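Local coordinates for protein negative regulator of ofd1 (Schizosaccharomyces pombe, PDB 3QTM) that is required for correct translation termination, inhibits ofd1 directly, and promotes stability of the hypoxic transcription factor domain Sre1N, at residues 316-320 against 340-344; 119-123 against 174-180; 236-240 against 278-282. The contacts are given in a common frame with arbitrary orientation. Numbering follows the deposited sequence.

Interaction 1: 316-320 against 340-344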
loop_
_atom_site.group_PDB
_atom_site.type_symbol
_atom_site.label_atom_id
_atom_site.label_comp_id
_atom_site.label_asym_id
_atom_site.label_seq_id
_atom_site.Cartn_x
_atom_site.Cartn_y
_atom_site.Cartn_z
ATOM N N LEU A 316 4.352 27.521 -15.674
ATOM C CA LEU A 316 3.866 28.567 -14.777
ATOM C C LEU A 316 2.455 29.009 -15.147
ATOM O O LEU A 316 1.622 29.217 -14.265
ATOM C CB LEU A 316 4.816 29.768 -14.766
ATOM C CG LEU A 316 6.189 29.492 -14.144
ATOM C CD1 LEU A 316 7.132 30.706 -14.260
ATOM C CD2 LEU A 316 6.045 29.046 -12.690
ATOM N N LYS A 317 2.193 29.150 -16.446
ATOM C CA LYS A 317 0.859 29.508 -16.908
ATOM C C LYS A 317 -0.146 28.434 -16.507
ATOM O O LYS A 317 -1.226 28.744 -16.009
ATOM C CB LYS A 317 0.811 29.711 -18.427
ATOM C CG LYS A 317 -0.440 30.484 -18.862
ATOM C CD LYS A 317 -0.748 30.397 -20.361
ATOM C CE LYS A 317 -2.081 31.108 -20.667
ATOM N NZ LYS A 317 -2.691 30.782 -21.997
ATOM N N GLU A 318 0.212 27.173 -16.733
ATOM C CA GLU A 318 -0.660 26.055 -16.353
ATOM C C GLU A 318 -0.986 26.057 -14.851
ATOM O O GLU A 318 -2.130 25.851 -14.465
ATOM C CB GLU A 318 -0.059 24.712 -16.782
ATOM C CG GLU A 318 -0.074 24.496 -18.291
ATOM C CD GLU A 318 0.440 23.123 -18.701
ATOM O OE1 GLU A 318 1.577 22.772 -18.323
ATOM O OE2 GLU A 318 -0.301 22.390 -19.400
ATOM N N ALA A 319 0.015 26.311 -14.011
ATOM C CA ALA A 319 -0.222 26.388 -12.573
ATOM C C ALA A 319 -1.177 27.532 -12.226
ATOM O O ALA A 319 -2.094 27.374 -11.412
ATOM C CB ALA A 319 1.095 26.538 -11.822
ATOM N N CYS A 320 -0.963 28.683 -12.851
ATOM C CA CYS A 320 -1.782 29.861 -12.581
ATOM C C CYS A 320 -3.238 29.655 -12.971
ATOM O O CYS A 320 -4.156 30.020 -12.225
ATOM C CB CYS A 320 -1.224 31.069 -13.322
ATOM S SG CYS A 320 -1.968 32.601 -12.794
ATOM N N PHE A 340 1.184 33.667 -5.474
ATOM C CA PHE A 340 1.706 33.117 -6.719
ATOM C C PHE A 340 0.971 33.683 -7.922
ATOM O O PHE A 340 1.584 33.952 -8.955
ATOM C CB PHE A 340 1.619 31.590 -6.751
ATOM C CG PHE A 340 1.982 31.004 -8.085
ATOM C CD1 PHE A 340 1.016 30.817 -9.063
ATOM C CD2 PHE A 340 3.296 30.664 -8.377
ATOM C CE1 PHE A 340 1.350 30.289 -10.308
ATOM C CE2 PHE A 340 3.638 30.131 -9.617
ATOM C CZ PHE A 340 2.665 29.944 -10.584
ATOM N N VAL A 341 -0.340 33.855 -7.798
ATOM C CA VAL A 341 -1.134 34.347 -8.921
ATOM C C VAL A 341 -1.058 35.869 -9.050
ATOM O O VAL A 341 -1.193 36.411 -10.148
ATOM C CB VAL A 341 -2.607 33.892 -8.844
ATOM C CG1 VAL A 341 -2.689 32.383 -8.660
ATOM C CG2 VAL A 341 -3.336 34.620 -7.722
ATOM N N GLU A 342 -0.840 36.552 -7.929
ATOM C CA GLU A 342 -0.603 37.992 -7.957
ATOM C C GLU A 342 0.741 38.255 -8.634
ATOM O O GLU A 342 0.826 38.998 -9.613
ATOM C CB GLU A 342 -0.605 38.586 -6.540
ATOM C CG GLU A 342 -1.826 38.247 -5.678
ATOM C CD GLU A 342 -3.114 38.934 -6.129
ATOM O OE1 GLU A 342 -3.870 39.411 -5.250
ATOM O OE2 GLU A 342 -3.377 38.991 -7.353
ATOM N N ALA A 343 1.785 37.621 -8.110
ATOM C CA ALA A 343 3.135 37.792 -8.639
ATOM C C ALA A 343 3.240 37.412 -10.118
ATOM O O ALA A 343 4.157 37.849 -10.810
ATOM C CB ALA A 343 4.139 36.994 -7.806
ATOM N N TYR A 344 2.304 36.603 -10.602
ATOM C CA TYR A 344 2.351 36.163 -11.992
ATOM C C TYR A 344 1.862 37.252 -12.944
ATOM O O TYR A 344 2.614 37.716 -13.804
ATOM C CB TYR A 344 1.553 34.872 -12.194
ATOM C CG TYR A 344 1.654 34.327 -13.601
ATOM C CD1 TYR A 344 2.722 33.522 -13.981
ATOM C CD2 TYR A 344 0.693 34.633 -14.556
ATOM C CE1 TYR A 344 2.826 33.030 -15.270
ATOM C CE2 TYR A 344 0.784 34.147 -15.851
ATOM C CZ TYR A 344 1.852 33.344 -16.202
ATOM O OH TYR A 344 1.946 32.865 -17.491
#
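Two aromatic side chains from 340-344 carry this contact. Phe-340 points its ring edge at the backbone of helix 309-328: CZ lies 3.9 Å from Leu-316 O and CE1 3.8 Å from Cys-320 N, the two ends of one helical hydrogen bond (3.0 Å). Apolar contacts extend this packing, with Ala-319 CB 3.9 Å from Phe-340 CZ, Leu-316 CD2 4.1 Å from Phe-340 CE2 and Leu-316 CB 3.9 Å from Tyr-344 CE1. Met-300 of helix 292-305 also touches the Phe-340 ring.

Cys-320 CB lies over one face of the Tyr-344 ring; its SG stands 4.5 Å from the ring centroid, an oblique sulfur-aromatic contact, 3.8 Å from Tyr-344 CD2 and 4.2 Å from Val-341 CG1. Tyr-344 OH approaches Lys-317 CB at 3.5 Å without a polar bond.

Helices 309-328 and 335-343 are consecutive and close the C-terminal end of the TPR-like helical array. No hydrogen bond or salt bridge crosses between the segments, so apolar and sulfur-aromatic packing holds them here.

Interaction 2: 119-123 against 174-180; sequences SRLFL and TEYFDAL
The first turn of helix 119-142 (119-123, Leu-123 N to Ser-119 O 3.0 Å) packs against an irregular segment, 174-180, that runs extended from Thr-174 through Phe-177 and closes in a type I beta turn from Phe-177 to Leu-180 (Leu-180 N to Phe-177 O, 3.0 Å). CA atoms pair as Ser-119 with Phe-177 (7.8 Å), Arg-120 with Ala-179 (6.6 Å) and Leu-123 with Leu-180 (7.7 Å).

Phe-177, chi1 p, offers a ring face to Ser-119 CB, a CH-pi contact 3.8 Å from the centroid. Leu-123 and Leu-180 are both t, p; Leu-123 CD2 lies 3.4 Å from Ala-179 O and 4.0 Å from Phe-177 CE1, and Leu-123 CD1 4.0 Å from Leu-180 CD1.

Arg-120 (m, t, t) forms a salt bridge with Asp-178, chi1 p, through a very short NH2 to OD1 hydrogen bond of 2.5 Å. A water accepts from Arg-120 NH1 (3.0 Å) and donates to Asp-178 OD1 (3.2 Å); Ala-179 CB covers one guanidinium face, 3.5 Å from NH1, and Trp-23 of helix 15-34 makes a cation-pi contact. Another water joins Ser-119 OG (3.2 Å) to Glu-175 O (3.0 Å), donating to the latter. Further hydrogen bonds join Thr-174 OG1 to Pro-168 O, Thr-174 O to Lys-220 NZ, Ser-119 N to Asn-117 OD1 and Ala-179 O to Ser-184 OG.

This is a helix start packed against the loop between helices 151-170 and 188-197 in a TPR-like fold.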
loop_
_atom_site.group_PDB
_atom_site.type_symbol
_atom_site.label_atom_id
_atom_site.label_comp_id
_atom_site.label_asym_id
_atom_site.label_seq_id
_atom_site.Cartn_x
_atom_site.Cartn_y
_atom_site.Cartn_z
ATOM N N SER A 119 -0.743 -17.216 -5.124
ATOM C CA SER A 119 -0.981 -15.776 -5.126
ATOM C C SER A 119 -1.497 -15.229 -3.787
ATOM O O SER A 119 -0.945 -14.274 -3.246
ATOM C CB SER A 119 -1.951 -15.410 -6.253
ATOM O OG SER A 119 -1.360 -15.685 -7.514
ATOM N N ARG A 120 -2.548 -15.842 -3.258
ATOM C CA ARG A 120 -3.136 -15.363 -2.016
ATOM C C ARG A 120 -2.155 -15.543 -0.862
ATOM O O ARG A 120 -2.095 -14.719 0.029
ATOM C CB ARG A 120 -4.478 -16.050 -1.726
ATOM C CG ARG A 120 -5.620 -15.556 -2.607
ATOM C CD ARG A 120 -6.861 -16.458 -2.537
ATOM N NE ARG A 120 -7.818 -16.060 -3.564
ATOM C CZ ARG A 120 -8.886 -15.295 -3.349
ATOM N NH1 ARG A 120 -9.177 -14.860 -2.126
ATOM N NH2 ARG A 120 -9.675 -14.968 -4.365
ATOM N N LEU A 121 -1.366 -16.610 -0.905
ATOM C CA LEU A 121 -0.391 -16.856 0.145
ATOM C C LEU A 121 0.716 -15.812 0.085
ATOM O O LEU A 121 1.141 -15.292 1.123
ATOM C CB LEU A 121 0.206 -18.267 0.042
ATOM C CG LEU A 121 1.027 -18.653 1.281
ATOM C CD1 LEU A 121 0.086 -18.862 2.499
ATOM C CD2 LEU A 121 1.923 -19.874 1.044
ATOM N N PHE A 122 1.162 -15.502 -1.131
ATOM C CA PHE A 122 2.234 -14.528 -1.317
ATOM C C PHE A 122 1.791 -13.170 -0.797
ATOM O O PHE A 122 2.579 -12.450 -0.183
ATOM C CB PHE A 122 2.664 -14.442 -2.785
ATOM C CG PHE A 122 3.600 -15.556 -3.213
ATOM C CD1 PHE A 122 3.766 -16.686 -2.421
ATOM C CD2 PHE A 122 4.280 -15.484 -4.421
ATOM C CE1 PHE A 122 4.616 -17.708 -2.809
ATOM C CE2 PHE A 122 5.128 -16.506 -4.830
ATOM C CZ PHE A 122 5.300 -17.621 -4.019
ATOM N N LEU A 123 0.521 -12.841 -1.019
ATOM C CA LEU A 123 -0.014 -11.565 -0.565
ATOM C C LEU A 123 -0.084 -11.535 0.961
ATOM O O LEU A 123 0.305 -10.544 1.574
ATOM C CB LEU A 123 -1.382 -11.263 -1.199
ATOM C CG LEU A 123 -2.137 -9.987 -0.776
ATOM C CD1 LEU A 123 -1.380 -8.712 -1.148
ATOM C CD2 LEU A 123 -3.547 -9.945 -1.375
ATOM N N THR A 174 1.106 -12.875 -13.480
ATOM C CA THR A 174 0.198 -13.074 -12.359
ATOM C C THR A 174 -1.131 -12.390 -12.658
ATOM O O THR A 174 -1.211 -11.165 -12.705
ATOM C CB THR A 174 0.774 -12.539 -11.034
ATOM O OG1 THR A 174 2.003 -13.213 -10.740
ATOM C CG2 THR A 174 -0.200 -12.791 -9.904
ATOM N N GLU A 175 -2.172 -13.182 -12.878
ATOM C CA GLU A 175 -3.462 -12.609 -13.242
ATOM C C GLU A 175 -4.197 -12.071 -12.018
ATOM O O GLU A 175 -3.908 -12.463 -10.890
ATOM C CB GLU A 175 -4.323 -13.611 -14.022
ATOM C CG GLU A 175 -4.696 -14.878 -13.270
ATOM C CD GLU A 175 -5.590 -15.796 -14.102
ATOM O OE1 GLU A 175 -5.517 -15.721 -15.351
ATOM O OE2 GLU A 175 -6.363 -16.586 -13.511
ATOM N N TYR A 176 -5.127 -11.149 -12.241
ATOM C CA TYR A 176 -5.867 -10.567 -11.136
ATOM C C TYR A 176 -6.572 -11.638 -10.321
ATOM O O TYR A 176 -7.119 -12.582 -10.881
ATOM C CB TYR A 176 -6.892 -9.556 -11.627
ATOM C CG TYR A 176 -7.705 -9.006 -10.490
ATOM C CD1 TYR A 176 -7.161 -8.068 -9.626
ATOM C CD2 TYR A 176 -9.008 -9.447 -10.256
ATOM C CE1 TYR A 176 -7.887 -7.560 -8.568
ATOM C CE2 TYR A 176 -9.750 -8.952 -9.190
ATOM C CZ TYR A 176 -9.176 -8.007 -8.346
ATOM O OH TYR A 176 -9.886 -7.494 -7.283
ATOM N N PHE A 177 -6.534 -11.483 -9.001
ATOM C CA PHE A 177 -7.272 -12.342 -8.076
ATOM C C PHE A 177 -7.911 -11.438 -7.024
ATOM O O PHE A 177 -7.356 -10.388 -6.675
ATOM C CB PHE A 177 -6.364 -13.412 -7.451
ATOM C CG PHE A 177 -5.185 -12.851 -6.678
ATOM C CD1 PHE A 177 -5.209 -12.788 -5.291
ATOM C CD2 PHE A 177 -4.050 -12.399 -7.341
ATOM C CE1 PHE A 177 -4.120 -12.267 -4.577
ATOM C CE2 PHE A 177 -2.969 -11.882 -6.634
ATOM C CZ PHE A 177 -3.005 -11.817 -5.249
ATOM N N ASP A 178 -9.086 -11.813 -6.532
ATOM C CA ASP A 178 -9.896 -10.834 -5.806
ATOM C C ASP A 178 -9.536 -10.571 -4.344
ATOM O O ASP A 178 -10.182 -9.756 -3.701
ATOM C CB ASP A 178 -11.403 -11.102 -5.965
ATOM C CG ASP A 178 -11.839 -12.419 -5.357
ATOM O OD1 ASP A 178 -11.102 -12.978 -4.513
ATOM O OD2 ASP A 178 -12.935 -12.892 -5.729
ATOM N N ALA A 179 -8.519 -11.244 -3.812
ATOM C CA ALA A 179 -7.972 -10.840 -2.518
ATOM C C ALA A 179 -7.092 -9.607 -2.696
ATOM O O ALA A 179 -6.754 -8.945 -1.715
ATOM C CB ALA A 179 -7.166 -11.960 -1.881
ATOM N N LEU A 180 -6.706 -9.321 -3.945
ATOM C CA LEU A 180 -5.835 -8.185 -4.254
ATOM C C LEU A 180 -6.656 -6.915 -4.462
ATOM O O LEU A 180 -6.916 -6.513 -5.590
ATOM C CB LEU A 180 -4.975 -8.466 -5.495
ATOM C CG LEU A 180 -3.817 -7.492 -5.783
ATOM C CD1 LEU A 180 -2.624 -7.740 -4.852
ATOM C CD2 LEU A 180 -3.364 -7.562 -7.240
HETATM O O HOH W 1 -3.638 -15.245 -9.671
HETATM O O HOH W 2 -10.868 -12.490 -1.319
#

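Interaction 3: 236-240 against 278-282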
loop_
_atom_site.group_PDB
_atom_site.type_symbol
_atom_site.label_atom_id
_atom_site.label_comp_id
_atom_site.label_asym_id
_atom_site.label_seq_id
_atom_site.Cartn_x
_atom_site.Cartn_y
_atom_site.Cartn_z
ATOM N N GLN A 236 -5.106 4.855 -7.499
ATOM C CA GLN A 236 -4.454 5.888 -8.302
ATOM C C GLN A 236 -3.812 6.951 -7.413
ATOM O O GLN A 236 -2.733 7.446 -7.726
ATOM C CB GLN A 236 -5.430 6.524 -9.297
ATOM C CG GLN A 236 -5.902 5.598 -10.415
ATOM C CD GLN A 236 -4.796 5.232 -11.411
ATOM O OE1 GLN A 236 -3.655 5.698 -11.312
ATOM N NE2 GLN A 236 -5.137 4.390 -12.374
ATOM N N GLU A 237 -4.459 7.283 -6.296
ATOM C CA GLU A 237 -3.852 8.178 -5.305
ATOM C C GLU A 237 -2.529 7.627 -4.762
ATOM O O GLU A 237 -1.574 8.387 -4.538
ATOM C CB GLU A 237 -4.811 8.450 -4.142
ATOM C CG GLU A 237 -6.084 9.192 -4.526
ATOM C CD GLU A 237 -5.921 10.698 -4.486
ATOM O OE1 GLU A 237 -4.798 11.183 -4.752
ATOM O OE2 GLU A 237 -6.912 11.402 -4.181
ATOM N N ALA A 238 -2.470 6.315 -4.534
ATOM C CA ALA A 238 -1.234 5.701 -4.048
ATOM C C ALA A 238 -0.171 5.721 -5.153
ATOM O O ALA A 238 1.019 5.898 -4.892
ATOM C CB ALA A 238 -1.480 4.270 -3.566
ATOM N N VAL A 239 -0.599 5.522 -6.392
ATOM C CA VAL A 239 0.332 5.633 -7.513
ATOM C C VAL A 239 0.829 7.079 -7.674
ATOM O O VAL A 239 2.024 7.315 -7.795
ATOM C CB VAL A 239 -0.289 5.131 -8.815
ATOM C CG1 VAL A 239 0.636 5.432 -9.994
ATOM C CG2 VAL A 239 -0.583 3.641 -8.699
ATOM N N LEU A 240 -0.085 8.042 -7.651
ATOM C CA LEU A 240 0.319 9.440 -7.710
ATOM C C LEU A 240 1.360 9.767 -6.623
ATOM O O LEU A 240 2.376 10.418 -6.897
ATOM C CB LEU A 240 -0.896 10.363 -7.591
ATOM C CG LEU A 240 -0.593 11.864 -7.554
ATOM C CD1 LEU A 240 0.158 12.287 -8.806
ATOM C CD2 LEU A 240 -1.873 12.660 -7.405
ATOM N N THR A 278 -1.215 10.715 -14.133
ATOM C CA THR A 278 -2.002 10.043 -13.112
ATOM C C THR A 278 -2.981 11.003 -12.427
ATOM O O THR A 278 -4.119 10.628 -12.145
ATOM C CB THR A 278 -1.094 9.318 -12.083
ATOM O OG1 THR A 278 -0.394 8.249 -12.739
ATOM C CG2 THR A 278 -1.917 8.754 -10.901
ATOM N N TRP A 279 -2.554 12.236 -12.178
ATOM C CA TRP A 279 -3.486 13.250 -11.662
ATOM C C TRP A 279 -4.695 13.415 -12.593
ATOM O O TRP A 279 -5.824 13.547 -12.133
ATOM C CB TRP A 279 -2.804 14.606 -11.437
ATOM C CG TRP A 279 -3.771 15.641 -10.916
ATOM C CD1 TRP A 279 -4.038 15.937 -9.607
ATOM C CD2 TRP A 279 -4.625 16.486 -11.698
ATOM N NE1 TRP A 279 -4.997 16.925 -9.528
ATOM C CE2 TRP A 279 -5.374 17.274 -10.800
ATOM C CE3 TRP A 279 -4.826 16.656 -13.072
ATOM C CZ2 TRP A 279 -6.304 18.218 -11.233
ATOM C CZ3 TRP A 279 -5.749 17.591 -13.498
ATOM C CH2 TRP A 279 -6.474 18.366 -12.581
ATOM N N ASN A 280 -4.450 13.399 -13.902
ATOM C CA ASN A 280 -5.532 13.492 -14.883
ATOM C C ASN A 280 -6.519 12.326 -14.804
ATOM O O ASN A 280 -7.729 12.515 -14.946
ATOM C CB ASN A 280 -4.986 13.648 -16.318
ATOM C CG ASN A 280 -4.696 15.100 -16.672
ATOM O OD1 ASN A 280 -3.576 15.449 -17.040
ATOM N ND2 ASN A 280 -5.704 15.958 -16.534
ATOM N N VAL A 281 -6.003 11.120 -14.583
ATOM C CA VAL A 281 -6.872 9.967 -14.394
ATOM C C VAL A 281 -7.740 10.195 -13.150
ATOM O O VAL A 281 -8.940 9.954 -13.170
ATOM C CB VAL A 281 -6.060 8.675 -14.222
ATOM C CG1 VAL A 281 -6.953 7.546 -13.706
ATOM C CG2 VAL A 281 -5.350 8.290 -15.550
ATOM N N ILE A 282 -7.119 10.677 -12.076
ATOM C CA ILE A 282 -7.827 10.957 -10.836
ATOM C C ILE A 282 -8.893 12.033 -11.037
ATOM O O ILE A 282 -10.020 11.902 -10.549
ATOM C CB ILE A 282 -6.844 11.362 -9.718
ATOM C CG1 ILE A 282 -5.984 10.157 -9.309
ATOM C CG2 ILE A 282 -7.580 11.923 -8.505
ATOM C CD1 ILE A 282 -4.730 10.527 -8.527
HETATM O O HOH W 3 -1.791 6.142 -13.247
#
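Gln-236 lies across Thr-278 and Ile-282 of the facing helix: its OE1 is 3.5 Å from Thr-278 CG2 and its CB 3.7 Å from Ile-282 CG1. With chi1 and chi2 both m, the side chain places NE2 3.9 Å from Val-281 CG1. A water donates to Gln-236 OE1 at 2.7 Å and hydrogen-bonds Thr-278 OG1 at 2.6 Å, giving a polar link where no direct hydrogen bond crosses between the segments. Thr-278 OG1 also has a weak hydrogen bond to Asn-274 O in its own helix.

The methyl of Thr-278 turns to the backbone opposite. CG2 sits 3.5 Å from Gln-236 O, 3.8 Å from Leu-240 N and 3.8 Å from Leu-240 CB, where the CA atoms of Leu-240 and Thr-278 are 5.9 Å apart. Val-239 CG1 adds a contact of 4.1 Å to Thr-278 OG1. One turn on in helix 262-285, Ile-282 CD1 meets Leu-240 CD2 at 3.7 Å, and Leu-240 CD1 reaches to 4.3 Å from Trp-279 N.

Glu-237 OE1 passes 3.8 Å from Ile-282 CD1, but its carboxylate forms a salt bridge with Arg-291. The Trp-279 indole leads away, hydrogen-bonding Arg-291 O through NE1 and packing on helix 292-305, while Trp-218 of helix 213-220 touches Val-239.

The axes of the two segments approach to 9.5 Å, their directions 157° apart, the nearly antiparallel packing of adjacent helices in a helical hairpin, the building unit of TPR-like alpha-solenoids.

Overall arrangement
From the N terminus, interaction 2 comes first, closing a mostly helical span of 50 residues by bringing the loop after helix 151-170 back to the start of helix 119-142. Interaction 3 follows in the C-terminal part of the chain, pairing helices 229-254 and 262-285 and closing 37 residues between 236-240 and 278-282. Interaction 1 joins helices 309-328 and 335-343 and closes the shortest span, 19 residues between 316-320 and 340-344. The three are strictly in series, neither nesting nor crossing. Centre to centre, interactions 2 and 3 lie about 22 Å apart, interactions 3 and 1 about 23 Å, and interactions 2 and 1 about 45 Å, marking successive stations along an elongated helical array; helix 292-305 touches both 3 and 1.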